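Long-range contacts in malarial CLPB2 atpase/hsp101 protein (Plasmodium falciparum, PDB 4IRF), which is the N-terminal, cargo-binding domain of a ClpB-type AAA+ chaperone that probably uses ATP hydrolysis to unfold and translocate proteins in the parasitophorous vacuole: residues 28-33 / 74-79; 35-40 / 122-127. One frame throughout, in Å; residues are numbered along the deposited sequence.

From the N terminus, the chain runs through helix 14-29, whose last residues and the turn that follows make up 28-33; residues 35-40 then run from the end of strand 34-35 through the first turn of helix 37-46. Contact 1 closes the first loop when the turn 74-79, after helix 61-74, returns to the end of helix 14-29. Contact 2 closes a longer one, bringing the start of helix 125-133 against the start of helix 37-46. The two loops cross: 35-40 lies between the segments of contact 1 and 122-127 beyond 74-79, so the segments alternate. His-32 packs edge-to-face on His-39, and Thr-75 CG2 meets Leu-126 CD2, so the surface contact and the buried one share a packed boundary.

Contact 1 (28-33 / 74-79); sequences KSYGHN and QTRAGA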
loop_
_atom_site.group_PDB
_atom_site.type_symbol
_atom_site.label_atom_id
_atom_site.label_comp_id
_atom_site.label_asym_id
_atom_site.label_seq_id
_atom_site.Cartn_x
_atom_site.Cartn_y
_atom_site.Cartn_z
ATOM N N LYS A 28 -13.730 -1.162 5.457
ATOM C CA LYS A 28 -15.082 -1.351 6.012
ATOM C C LYS A 28 -15.003 -1.963 7.424
ATOM O O LYS A 28 -15.764 -1.626 8.269
ATOM C CB LYS A 28 -15.954 -2.211 5.120
ATOM C CG LYS A 28 -16.178 -1.561 3.795
ATOM C CD LYS A 28 -17.402 -2.013 3.067
ATOM C CE LYS A 28 -17.282 -3.445 2.749
ATOM N NZ LYS A 28 -17.943 -4.231 3.773
ATOM N N SER A 29 -14.068 -2.865 7.613
ATOM C CA SER A 29 -13.931 -3.506 8.922
ATOM C C SER A 29 -13.618 -2.509 10.033
ATOM O O SER A 29 -13.989 -2.717 11.205
ATOM C CB SER A 29 -12.863 -4.587 8.863
ATOM O OG SER A 29 -12.814 -5.282 10.092
ATOM N N TYR A 30 -12.966 -1.412 9.668
ATOM C CA TYR A 30 -12.650 -0.331 10.599
ATOM C C TYR A 30 -13.654 0.813 10.501
ATOM O O TYR A 30 -13.389 1.933 10.944
ATOM C CB TYR A 30 -11.184 0.137 10.418
ATOM C CG TYR A 30 -10.213 -0.891 10.962
ATOM C CD1 TYR A 30 -9.790 -0.844 12.298
ATOM C CD2 TYR A 30 -9.787 -1.961 10.180
ATOM C CE1 TYR A 30 -8.927 -1.813 12.809
ATOM C CE2 TYR A 30 -8.920 -2.931 10.683
ATOM C CZ TYR A 30 -8.505 -2.853 11.999
ATOM O OH TYR A 30 -7.659 -3.805 12.511
ATOM N N GLY A 31 -14.816 0.500 9.934
ATOM C CA GLY A 31 -15.950 1.402 9.908
ATOM C C GLY A 31 -15.788 2.577 8.976
ATOM O O GLY A 31 -16.453 3.610 9.156
ATOM N N HIS A 32 -14.878 2.458 8.000
ATOM C CA HIS A 32 -14.637 3.541 7.051
ATOM C C HIS A 32 -15.418 3.325 5.764
ATOM O O HIS A 32 -15.369 2.240 5.207
ATOM C CB HIS A 32 -13.163 3.574 6.666
ATOM C CG HIS A 32 -12.274 4.136 7.730
ATOM N ND1 HIS A 32 -12.006 5.481 7.837
ATOM C CD2 HIS A 32 -11.590 3.534 8.729
ATOM C CE1 HIS A 32 -11.204 5.688 8.869
ATOM N NE2 HIS A 32 -10.925 4.519 9.414
ATOM N N ASN A 33 -16.139 4.340 5.302
ATOM C CA ASN A 33 -16.707 4.300 3.954
ATOM C C ASN A 33 -15.773 4.969 2.931
ATOM O O ASN A 33 -16.115 5.107 1.760
ATOM C CB ASN A 33 -18.114 4.934 3.905
ATOM C CG ASN A 33 -18.143 6.356 4.450
ATOM O OD1 ASN A 33 -17.123 6.901 4.867
ATOM N ND2 ASN A 33 -19.332 6.970 4.438
ATOM N N GLN A 74 -6.157 3.045 15.921
ATOM C CA GLN A 74 -6.138 4.478 16.229
ATOM C C GLN A 74 -7.022 5.297 15.297
ATOM O O GLN A 74 -7.605 6.309 15.698
ATOM C CB GLN A 74 -4.722 5.023 16.124
ATOM C CG GLN A 74 -3.767 4.538 17.179
ATOM C CD GLN A 74 -2.471 5.322 17.128
ATOM O OE1 GLN A 74 -1.862 5.480 16.060
ATOM N NE2 GLN A 74 -2.055 5.846 18.274
ATOM N N THR A 75 -7.104 4.872 14.042
ATOM C CA THR A 75 -7.837 5.630 13.034
ATOM C C THR A 75 -9.212 5.056 12.740
ATOM O O THR A 75 -9.867 5.517 11.796
ATOM C CB THR A 75 -7.023 5.748 11.718
ATOM O OG1 THR A 75 -6.763 4.440 11.201
ATOM C CG2 THR A 75 -5.706 6.461 11.988
ATOM N N ARG A 76 -9.646 4.091 13.554
ATOM C CA ARG A 76 -10.953 3.430 13.400
ATOM C C ARG A 76 -12.075 4.458 13.370
ATOM O O ARG A 76 -12.095 5.384 14.190
ATOM C CB ARG A 76 -11.210 2.431 14.544
ATOM C CG ARG A 76 -12.566 1.718 14.436
ATOM C CD ARG A 76 -12.834 0.766 15.577
ATOM N NE ARG A 76 -12.077 -0.479 15.485
ATOM C CZ ARG A 76 -12.455 -1.525 14.758
ATOM N NH1 ARG A 76 -13.555 -1.464 14.022
ATOM N NH2 ARG A 76 -11.718 -2.626 14.734
ATOM N N ALA A 77 -12.996 4.301 12.415
ATOM C CA ALA A 77 -14.060 5.282 12.215
ATOM C C ALA A 77 -15.401 4.785 12.761
ATOM O O ALA A 77 -16.375 5.557 12.852
ATOM C CB ALA A 77 -14.173 5.624 10.742
ATOM N N GLY A 78 -15.452 3.501 13.103
ATOM C CA GLY A 78 -16.663 2.887 13.620
ATOM C C GLY A 78 -16.573 1.381 13.713
ATOM O O GLY A 78 -15.548 0.775 13.387
ATOM N N ALA A 79 -17.646 0.755 14.186
ATOM C CA ALA A 79 -17.765 -0.697 14.144
ATOM C C ALA A 79 -17.756 -1.164 12.690
ATOM O O ALA A 79 -18.025 -0.368 11.786
ATOM C CB ALA A 79 -19.030 -1.119 14.850
HETATM O O HOH W 1 -18.749 4.214 10.699
HETATM O O HOH W 2 -8.757 2.604 10.354
#
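Tyr-30 O is the focus of this contact, receiving Ala-77 N at 2.8 Å nearly along the C=O axis and, more weakly, Gly-78 N. The side chain of Arg-76 reaches round this pair of backbone bonds: CG lies anti to the backbone N (chi1 180°), and a bend at chi3 (-75°) brings the guanidinium beside Tyr-30 CD1 and CE1. CD1 of Tyr-30 sits 3.5 Å above the guanidinium plane, toward its rim, with the ring tilted 34° from that plane. NH1 of Arg-76 bridges two carbonyls, Ser-29 O across the contact on an in-plane lone pair and Gly-78 O within its own turn, almost in the guanidinium plane. NH2 forms a salt bridge with Glu-73, which helps fix the group's rotation.

On the other flank, His-32 NE2 donates to Thr-75 O at 2.8 Å; the carbonyl lies close to the imidazole plane, but the nitrogen stands above the carbonyl plane. Ala-77 CB lies over the centre of one ring face, a CH-pi contact 3.5 Å from the His-32 centroid. A water accepts weakly from NE2 and donates to Thr-75 OG1, which is also bonded to Ala-71 O. Another donates to Gly-31 O and, weakly, to Ala-77 O.

Behind these contacts, the helix ends in a Schellman motif, Gly-31 N to Lys-28 O and His-32 N to Ala-27 O, with the Ser-29 and Tyr-30 carbonyls facing the 74-79 loop. Gly-31, its C-prime residue at positive phi, brings its CA within 3.6 Å of Gly-78 O in a CA-H...O contact. The contact joins the C-terminal ends of helices 14-29 and 61-74 at the surface of the Clp N-terminal domain, Tyr-30 lying against Leu-72 and Glu-73, while Asn-33 pairs through its backbone with Val-88 in strand 88-89.

Contact 2 (35-40 / 122-127); sequences LKPIHI and SNDELV
Two helix starts meet here, with Pro-37 CA 6.6 Å from Asp-124 CA and Ile-38 CA 5.9 Å from Val-127 CA. Asp-124 is the N-cap of helix 125-133: its CG is anti to the backbone N (chi1 -179°), and OD2 accepts Val-127 N at 3.1 Å from above the carboxylate plane. The same oxygen takes a hydrogen from a water, which in turn accepts from Ile-38 N at 3.0 Å. One carboxylate oxygen therefore serves the first turns of both helices, directly in its own and through water in the other. An N-cap carboxylate between two helix N termini would tend to be stabilised in its charged form.

The Pro-37 ring lies across the Asp-124 side chain at about a right angle, its CB 3.6 Å from Asp-124 CG and its CG near OD1. Val-127 CG2, beside its own backbone N, packs against Pro-37, 4.0 Å from its CB, and near Ile-38 N. Further along, the CD2 branch of Leu-126 rests on Ile-38 CB at 4.0 Å.

Lys-36 is at the N-cap position of helix 37-46, and its backbone N donates to His-39 ND1. Around this junction, buried inside the mainly helical Clp N-terminal domain, Ile-38 and Leu-126 both pack on Ala-71 of helix 61-74, Pro-37 touches Val-93 and Thr-96 of helix 91-106, and Pro-37 and Val-127 share Leu-121 of helix 114-121.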
loop_
_atom_site.group_PDB
_atom_site.type_symbol
_atom_site.label_atom_id
_atom_site.label_comp_id
_atom_site.label_asym_id
_atom_site.label_seq_id
_atom_site.Cartn_x
_atom_site.Cartn_y
_atom_site.Cartn_z
ATOM N N LEU A 35 -11.773 4.510 1.586
ATOM C CA LEU A 35 -10.482 3.820 1.623
ATOM C C LEU A 35 -9.355 4.807 1.882
ATOM O O LEU A 35 -9.225 5.795 1.177
ATOM C CB LEU A 35 -10.237 3.176 0.265
ATOM C CG LEU A 35 -8.965 2.363 0.078
ATOM C CD1 LEU A 35 -9.004 1.219 1.084
ATOM C CD2 LEU A 35 -8.830 1.831 -1.357
ATOM N N LYS A 36 -8.474 4.462 2.823
ATOM C CA LYS A 36 -7.375 5.316 3.276
ATOM C C LYS A 36 -6.028 4.595 3.017
ATOM O O LYS A 36 -6.017 3.379 2.874
ATOM C CB LYS A 36 -7.492 5.533 4.784
ATOM C CG LYS A 36 -8.789 6.182 5.215
ATOM C CD LYS A 36 -8.806 7.584 4.724
ATOM C CE LYS A 36 -8.882 8.527 5.920
ATOM N NZ LYS A 36 -8.625 9.948 5.536
ATOM N N PRO A 37 -4.928 5.344 2.924
ATOM C CA PRO A 37 -3.646 4.659 2.639
ATOM C C PRO A 37 -3.282 3.575 3.651
ATOM O O PRO A 37 -2.842 2.509 3.190
ATOM C CB PRO A 37 -2.635 5.786 2.642
ATOM C CG PRO A 37 -3.443 6.989 2.111
ATOM C CD PRO A 37 -4.787 6.799 2.814
ATOM N N ILE A 38 -3.520 3.796 4.948
ATOM C CA ILE A 38 -3.223 2.765 5.950
ATOM C C ILE A 38 -3.946 1.475 5.640
ATOM O O ILE A 38 -3.392 0.390 5.821
ATOM C CB ILE A 38 -3.514 3.223 7.390
ATOM C CG1 ILE A 38 -3.051 2.136 8.371
ATOM C CG2 ILE A 38 -5.024 3.516 7.545
ATOM C CD1 ILE A 38 -1.522 1.870 8.264
ATOM N N HIS A 39 -5.183 1.557 5.126
ATOM C CA HIS A 39 -5.908 0.345 4.753
ATOM C C HIS A 39 -5.275 -0.397 3.597
ATOM O O HIS A 39 -5.283 -1.633 3.560
ATOM C CB HIS A 39 -7.356 0.677 4.391
ATOM C CG HIS A 39 -8.069 1.401 5.470
ATOM N ND1 HIS A 39 -8.824 2.538 5.243
ATOM C CD2 HIS A 39 -8.156 1.146 6.800
ATOM C CE1 HIS A 39 -9.305 2.966 6.397
ATOM N NE2 HIS A 39 -8.924 2.131 7.356
ATOM N N ILE A 40 -4.757 0.362 2.628
ATOM C CA ILE A 40 -4.074 -0.229 1.508
ATOM C C ILE A 40 -2.780 -0.878 1.981
ATOM O O ILE A 40 -2.470 -1.981 1.523
ATOM C CB ILE A 40 -3.758 0.786 0.420
ATOM C CG1 ILE A 40 -5.096 1.323 -0.129
ATOM C CG2 ILE A 40 -2.927 0.132 -0.683
ATOM C CD1 ILE A 40 -4.886 2.327 -1.245
ATOM N N SER A 122 4.031 5.785 0.515
ATOM C CA SER A 122 4.997 6.485 1.339
ATOM C C SER A 122 4.711 7.997 1.458
ATOM O O SER A 122 5.229 8.647 2.353
ATOM C CB SER A 122 6.419 6.205 0.860
ATOM O OG SER A 122 6.700 6.868 -0.361
ATOM N N ASN A 123 3.856 8.546 0.587
ATOM C CA ASN A 123 3.442 9.948 0.737
ATOM C C ASN A 123 2.582 10.177 1.973
ATOM O O ASN A 123 2.601 11.270 2.562
ATOM C CB ASN A 123 2.667 10.446 -0.489
ATOM C CG ASN A 123 2.139 11.877 -0.324
ATOM O OD1 ASN A 123 0.940 12.116 -0.114
ATOM N ND2 ASN A 123 3.036 12.826 -0.384
ATOM N N ASP A 124 1.795 9.174 2.340
ATOM C CA ASP A 124 0.872 9.345 3.447
ATOM C C ASP A 124 1.651 9.461 4.761
ATOM O O ASP A 124 2.568 8.669 5.017
ATOM C CB ASP A 124 -0.089 8.184 3.505
ATOM C CG ASP A 124 -1.079 8.317 4.627
ATOM O OD1 ASP A 124 -1.970 9.215 4.563
ATOM O OD2 ASP A 124 -0.973 7.519 5.592
ATOM N N GLU A 125 1.293 10.442 5.586
ATOM C CA GLU A 125 2.076 10.712 6.798
ATOM C C GLU A 125 2.048 9.555 7.793
ATOM O O GLU A 125 3.081 9.223 8.382
ATOM C CB GLU A 125 1.618 12.007 7.468
ATOM C CG GLU A 125 1.868 13.279 6.664
ATOM C CD GLU A 125 1.090 14.453 7.244
ATOM O OE1 GLU A 125 0.122 14.201 7.990
ATOM O OE2 GLU A 125 1.429 15.621 6.993
ATOM N N LEU A 126 0.881 8.944 7.981
ATOM C CA LEU A 126 0.741 7.809 8.883
ATOM C C LEU A 126 1.543 6.618 8.374
ATOM O O LEU A 126 2.273 5.965 9.143
ATOM C CB LEU A 126 -0.743 7.427 9.013
ATOM C CG LEU A 126 -1.083 6.208 9.874
ATOM C CD1 LEU A 126 -0.459 6.375 11.258
ATOM C CD2 LEU A 126 -2.605 6.089 9.986
ATOM N N VAL A 127 1.419 6.336 7.078
ATOM C CA VAL A 127 2.128 5.196 6.494
ATOM C C VAL A 127 3.613 5.491 6.540
ATOM O O VAL A 127 4.411 4.602 6.859
ATOM C CB VAL A 127 1.724 4.935 5.038
ATOM C CG1 VAL A 127 2.734 4.009 4.359
ATOM C CG2 VAL A 127 0.297 4.362 4.955
HETATM O O HOH W 3 -3.545 6.528 6.131
#